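Local coordinates for PHB depolymerase (Penicillium funiculosum, PDB 2D81), which hydrolyses the biopolyester polyhydroxybutyrate, and probably does so as a serine esterase with a circularly permuted alpha/beta hydrolase fold, at residues 63-68 / 109-114; 46-51 / 75-80. All blocks are in the same frame, centred on the assembly; numbering follows the deposited sequence.

Contact 1 of 2, residues 63-68 / 109-114; sequences GYPSIT and MNQLKA
Q111 of helix 106-116 reaches across to P65 and I67 in the long loop that leads from strand 39-43 to helix 68-77, so that in this alpha/beta hydrolase fold a helix flanking the central sheet packs against an irregular connection beside it. Its CB rests against the methyl branch of I67, 3.9 Å from CG2. CG, set anti to the carbonyl carbon (chi1 -71°), passes along the proline ring and lies 4.1 Å from P65 CG, the two side chains running in opposite senses. A bend at chi2 (-62°) then turns the amide onto the loop backbone, where NE2 donates a hydrogen bond of 2.8 Å to P65 O. This bond is nearly straight at the hydrogen and meets the carbonyl almost end on, with the oxygen close to the amide plane of Q111, which favours this rotation of the amide. The Q111 amide thus supplies a donor to a backbone carbonyl of the irregular loop.

I67, the N-cap residue of helix 68-77, fills the rest of the contact. P47 packs against both I67 and Q111 from another part of the same loop. The long branch of I67 points at the helix, its CD1 lying 3.7 Å from Q111 O and 4.0 Å from A114 CB.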
loop_
_atom_site.group_PDB
_atom_site.type_symbol
_atom_site.label_atom_id
_atom_site.label_comp_id
_atom_site.label_asym_id
_atom_site.label_seq_id
_atom_site.Cartn_x
_atom_site.Cartn_y
_atom_site.Cartn_z
ATOM N N GLY A 63 -13.153 -9.260 13.050
ATOM C CA GLY A 63 -12.836 -10.379 13.914
ATOM C C GLY A 63 -11.447 -10.283 14.519
ATOM O O GLY A 63 -10.755 -9.270 14.378
ATOM N N TYR A 64 -11.045 -11.347 15.206
ATOM C CA TYR A 64 -9.725 -11.419 15.823
ATOM C C TYR A 64 -8.886 -12.517 15.172
ATOM O O TYR A 64 -8.770 -13.616 15.716
ATOM C CB TYR A 64 -9.843 -11.724 17.321
ATOM C CG TYR A 64 -10.373 -10.595 18.179
ATOM C CD1 TYR A 64 -11.728 -10.261 18.180
ATOM C CD2 TYR A 64 -9.516 -9.875 19.011
ATOM C CE1 TYR A 64 -12.216 -9.238 18.992
ATOM C CE2 TYR A 64 -9.993 -8.851 19.825
ATOM C CZ TYR A 64 -11.341 -8.539 19.813
ATOM O OH TYR A 64 -11.813 -7.531 20.621
ATOM N N PRO A 65 -8.288 -12.240 14.004
ATOM C CA PRO A 65 -7.480 -13.286 13.371
ATOM C C PRO A 65 -6.302 -13.684 14.254
ATOM O O PRO A 65 -5.760 -12.857 14.988
ATOM C CB PRO A 65 -7.033 -12.636 12.064
ATOM C CG PRO A 65 -6.960 -11.180 12.424
ATOM C CD PRO A 65 -8.226 -10.986 13.233
ATOM N N SER A 66 -5.913 -14.954 14.189
ATOM C CA SER A 66 -4.743 -15.411 14.927
ATOM C C SER A 66 -3.482 -14.906 14.239
ATOM O O SER A 66 -3.418 -14.846 13.011
ATOM C CB SER A 66 -4.711 -16.939 14.989
ATOM O OG SER A 66 -3.571 -17.390 15.706
ATOM N N ILE A 67 -2.476 -14.546 15.028
ATOM C CA ILE A 67 -1.186 -14.180 14.463
ATOM C C ILE A 67 -0.067 -15.058 15.014
ATOM O O ILE A 67 1.113 -14.753 14.842
ATOM C CB ILE A 67 -0.839 -12.703 14.747
ATOM C CG1 ILE A 67 -0.808 -12.452 16.254
ATOM C CG2 ILE A 67 -1.844 -11.793 14.054
ATOM C CD1 ILE A 67 -0.200 -11.106 16.640
ATOM N N THR A 68 -0.435 -16.157 15.665
ATOM C CA THR A 68 0.571 -17.063 16.206
ATOM C C THR A 68 1.455 -17.612 15.087
ATOM O O THR A 68 2.678 -17.455 15.119
ATOM C CB THR A 68 -0.078 -18.244 16.955
ATOM O OG1 THR A 68 -0.958 -17.740 17.967
ATOM C CG2 THR A 68 0.992 -19.100 17.617
ATOM N N MET A 109 -6.884 -4.697 12.427
ATOM C CA MET A 109 -5.726 -3.810 12.403
ATOM C C MET A 109 -4.913 -3.881 13.692
ATOM O O MET A 109 -3.690 -3.766 13.662
ATOM C CB MET A 109 -6.158 -2.368 12.125
ATOM C CG MET A 109 -6.248 -2.032 10.643
ATOM S SD MET A 109 -4.640 -2.191 9.797
ATOM C CE MET A 109 -3.774 -0.766 10.479
ATOM N N ASN A 110 -5.581 -4.088 14.823
ATOM C CA ASN A 110 -4.869 -4.192 16.090
ATOM C C ASN A 110 -3.952 -5.411 16.121
ATOM O O ASN A 110 -2.891 -5.374 16.743
ATOM C CB ASN A 110 -5.847 -4.269 17.263
ATOM C CG ASN A 110 -5.137 -4.309 18.607
ATOM O OD1 ASN A 110 -4.531 -3.321 19.036
ATOM N ND2 ASN A 110 -5.196 -5.456 19.272
ATOM N N GLN A 111 -4.362 -6.493 15.461
ATOM C CA GLN A 111 -3.528 -7.691 15.397
ATOM C C GLN A 111 -2.279 -7.456 14.550
ATOM O O GLN A 111 -1.216 -8.007 14.836
ATOM C CB GLN A 111 -4.313 -8.878 14.826
ATOM C CG GLN A 111 -5.387 -9.448 15.749
ATOM C CD GLN A 111 -4.822 -9.996 17.046
ATOM O OE1 GLN A 111 -4.518 -9.244 17.971
ATOM N NE2 GLN A 111 -4.671 -11.317 17.115
ATOM N N LEU A 112 -2.407 -6.649 13.501
ATOM C CA LEU A 112 -1.235 -6.236 12.738
ATOM C C LEU A 112 -0.278 -5.456 13.632
ATOM O O LEU A 112 0.935 -5.665 13.586
ATOM C CB LEU A 112 -1.640 -5.369 11.543
ATOM C CG LEU A 112 -0.489 -4.717 10.764
ATOM C CD1 LEU A 112 0.408 -5.779 10.141
ATOM C CD2 LEU A 112 -1.075 -3.826 9.673
ATOM N N LYS A 113 -0.824 -4.554 14.442
ATOM C CA LYS A 113 -0.003 -3.783 15.368
ATOM C C LYS A 113 0.736 -4.726 16.313
ATOM O O LYS A 113 1.938 -4.587 16.529
ATOM C CB LYS A 113 -0.873 -2.824 16.180
ATOM C CG LYS A 113 -0.091 -1.974 17.174
ATOM C CD LYS A 113 -1.017 -1.032 17.923
ATOM C CE LYS A 113 -0.242 -0.128 18.863
ATOM N NZ LYS A 113 -1.157 0.736 19.656
ATOM N N ALA A 114 0.008 -5.687 16.870
ATOM C CA ALA A 114 0.583 -6.623 17.830
ATOM C C ALA A 114 1.666 -7.458 17.160
ATOM O O ALA A 114 2.730 -7.707 17.738
ATOM C CB ALA A 114 -0.503 -7.528 18.385
#

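Contact 2 of 2, residues 46-51 / 75-80; sequences GPYDCA and KSWSGN
The backbone of 46-51 folds into a type II beta turn from P47 to C50, closed by C50 N to P47 O at 3.1 Å, and stays well apart from 75-80, where the end of helix 68-77 passes into a second type II turn from W77 to N80. Side chains alone bridge the gap. Y48 and D49, the two central residues of the first turn, both meet the six-membered part of the W77 indole. The phenol of Y48 comes in obliquely: its CE2 lies 3.9 Å from W77 CZ3, while its OH sits at the indole edge, 3.5 Å from CZ3 of W77. With CG anti to the backbone N (chi1 174°), Y48 extends out of the turn so that its hydroxyl lies beside the indole and is hydrogen-bonded to D296 O. D49 presents its carboxylate to the outer corner of the same ring, its OD2 3.6 Å from W77 CH2 and in the ring plane. The carboxylate plane stands 81° from the ring, and OD1 is likewise 3.6 Å from W77 CH2. The charge itself is met by R52, which forms a salt bridge with OD2; the carboxylate of D296 is also close and might raise the proton affinity of the pair.

Around this buried contact, Y48 packs on V30 of helix 20-31, and Y48 O accepts a hydrogen bond from Q115 of helix 106-116. The turn after strand 39-43 thus touches three helices: 20-31, 106-116 and, through W77, 68-77.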
loop_
_atom_site.group_PDB
_atom_site.type_symbol
_atom_site.label_atom_id
_atom_site.label_comp_id
_atom_site.label_asym_id
_atom_site.label_seq_id
_atom_site.Cartn_x
_atom_site.Cartn_y
_atom_site.Cartn_z
ATOM N N GLY A 46 -4.405 -5.657 7.445
ATOM C CA GLY A 46 -4.276 -6.642 8.503
ATOM C C GLY A 46 -2.917 -7.316 8.567
ATOM O O GLY A 46 -2.010 -6.977 7.803
ATOM N N PRO A 47 -2.759 -8.302 9.466
ATOM C CA PRO A 47 -1.516 -9.053 9.669
ATOM C C PRO A 47 -0.834 -9.585 8.408
ATOM O O PRO A 47 -1.481 -10.105 7.497
ATOM C CB PRO A 47 -1.945 -10.177 10.608
ATOM C CG PRO A 47 -3.020 -9.529 11.421
ATOM C CD PRO A 47 -3.818 -8.811 10.357
ATOM N N TYR A 48 0.486 -9.449 8.377
ATOM C CA TYR A 48 1.307 -10.143 7.400
ATOM C C TYR A 48 1.049 -11.653 7.471
ATOM O O TYR A 48 1.171 -12.254 8.537
ATOM C CB TYR A 48 2.784 -9.865 7.678
ATOM C CG TYR A 48 3.706 -10.672 6.802
ATOM C CD1 TYR A 48 3.967 -10.286 5.485
ATOM C CD2 TYR A 48 4.270 -11.857 7.268
ATOM C CE1 TYR A 48 4.765 -11.064 4.655
ATOM C CE2 TYR A 48 5.068 -12.645 6.446
ATOM C CZ TYR A 48 5.308 -12.245 5.143
ATOM O OH TYR A 48 6.065 -13.042 4.324
ATOM N N ASP A 49 0.696 -12.247 6.332
ATOM C CA ASP A 49 0.480 -13.695 6.210
ATOM C C ASP A 49 -0.813 -14.121 6.905
ATOM O O ASP A 49 -0.998 -15.296 7.218
ATOM C CB ASP A 49 1.670 -14.473 6.804
ATOM C CG ASP A 49 1.836 -15.867 6.192
ATOM O OD1 ASP A 49 1.935 -16.854 6.953
ATOM O OD2 ASP A 49 1.888 -15.975 4.950
ATOM N N CYS A 50 -1.712 -13.166 7.126
ATOM C CA CYS A 50 -2.937 -13.435 7.883
ATOM C C CYS A 50 -3.711 -14.628 7.323
ATOM O O CYS A 50 -4.182 -15.482 8.073
ATOM C CB CYS A 50 -3.851 -12.202 7.892
ATOM S SG CYS A 50 -5.155 -12.309 9.169
ATOM N N ALA A 51 -3.840 -14.687 6.001
ATOM C CA ALA A 51 -4.782 -15.613 5.381
ATOM C C ALA A 51 -4.164 -16.934 4.938
ATOM O O ALA A 51 -4.802 -17.704 4.221
ATOM C CB ALA A 51 -5.464 -14.939 4.190
ATOM N N LYS A 75 9.488 -14.999 11.753
ATOM C CA LYS A 75 10.740 -15.393 12.384
ATOM C C LYS A 75 11.449 -16.467 11.573
ATOM O O LYS A 75 12.656 -16.396 11.359
ATOM C CB LYS A 75 10.483 -15.901 13.806
ATOM C CG LYS A 75 9.992 -14.826 14.755
ATOM C CD LYS A 75 9.746 -15.375 16.147
ATOM C CE LYS A 75 9.198 -14.303 17.074
ATOM N NZ LYS A 75 8.876 -14.851 18.419
ATOM N N SER A 76 10.689 -17.455 11.115
ATOM C CA SER A 76 11.269 -18.599 10.422
ATOM C C SER A 76 11.825 -18.228 9.049
ATOM O O SER A 76 12.872 -18.734 8.646
ATOM C CB SER A 76 10.225 -19.706 10.272
ATOM O OG SER A 76 9.763 -20.134 11.540
ATOM N N TRP A 77 11.127 -17.343 8.339
ATOM C CA TRP A 77 11.511 -16.995 6.972
ATOM C C TRP A 77 12.561 -15.890 6.904
ATOM O O TRP A 77 13.094 -15.606 5.834
ATOM C CB TRP A 77 10.282 -16.561 6.162
ATOM C CG TRP A 77 9.194 -17.595 6.086
ATOM C CD1 TRP A 77 9.333 -18.946 6.240
ATOM C CD2 TRP A 77 7.810 -17.363 5.802
ATOM N NE1 TRP A 77 8.119 -19.570 6.070
ATOM C CE2 TRP A 77 7.167 -18.622 5.801
ATOM C CE3 TRP A 77 7.048 -16.214 5.547
ATOM C CZ2 TRP A 77 5.796 -18.764 5.556
ATOM C CZ3 TRP A 77 5.682 -16.358 5.302
ATOM C CH2 TRP A 77 5.073 -17.624 5.309
ATOM N N SER A 78 12.853 -15.268 8.041
ATOM C CA SER A 78 13.751 -14.116 8.066
ATOM C C SER A 78 15.096 -14.423 7.414
ATOM O O SER A 78 15.805 -15.340 7.830
ATOM C CB SER A 78 13.976 -13.651 9.509
ATOM O OG SER A 78 14.855 -12.535 9.547
ATOM N N GLY A 79 15.438 -13.653 6.386
ATOM C CA GLY A 79 16.724 -13.824 5.735
ATOM C C GLY A 79 16.694 -14.784 4.561
ATOM O O GLY A 79 17.688 -14.926 3.843
ATOM N N ASN A 80 15.558 -15.446 4.364
ATOM C CA ASN A 80 15.387 -16.353 3.238
ATOM C C ASN A 80 14.180 -15.979 2.387
ATOM O O ASN A 80 14.331 -15.292 1.377
ATOM C CB ASN A 80 15.265 -17.797 3.735
ATOM C CG ASN A 80 16.595 -18.363 4.193
ATOM O OD1 ASN A 80 17.550 -18.432 3.417
ATOM N ND2 ASN A 80 16.667 -18.769 5.456
#

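In the fold
From the N terminus, the chain leaves strand 39-43 and enters the turn at 46-51, runs through 63-68 into helix 68-77, and at the end of that helix, in 75-80, contact 2 closes the first loop back to 46-51. It then passes through strand 92-98 to helix 106-116, and contact 1 closes a second loop back to 63-68. Because 63-68 falls between 46-51 and 75-80 while its partner 109-114 lies beyond both, the two loops cross. They also touch: P65 CB lies 3.5 Å from C50 SG, in a disulfide with C59, and P47 packs against L112. Together they tie the connection after strand 39-43 to helices 68-77 and 106-116, with the side chain of P65 about 11 Å from the bound hydroxybutyrate trimer.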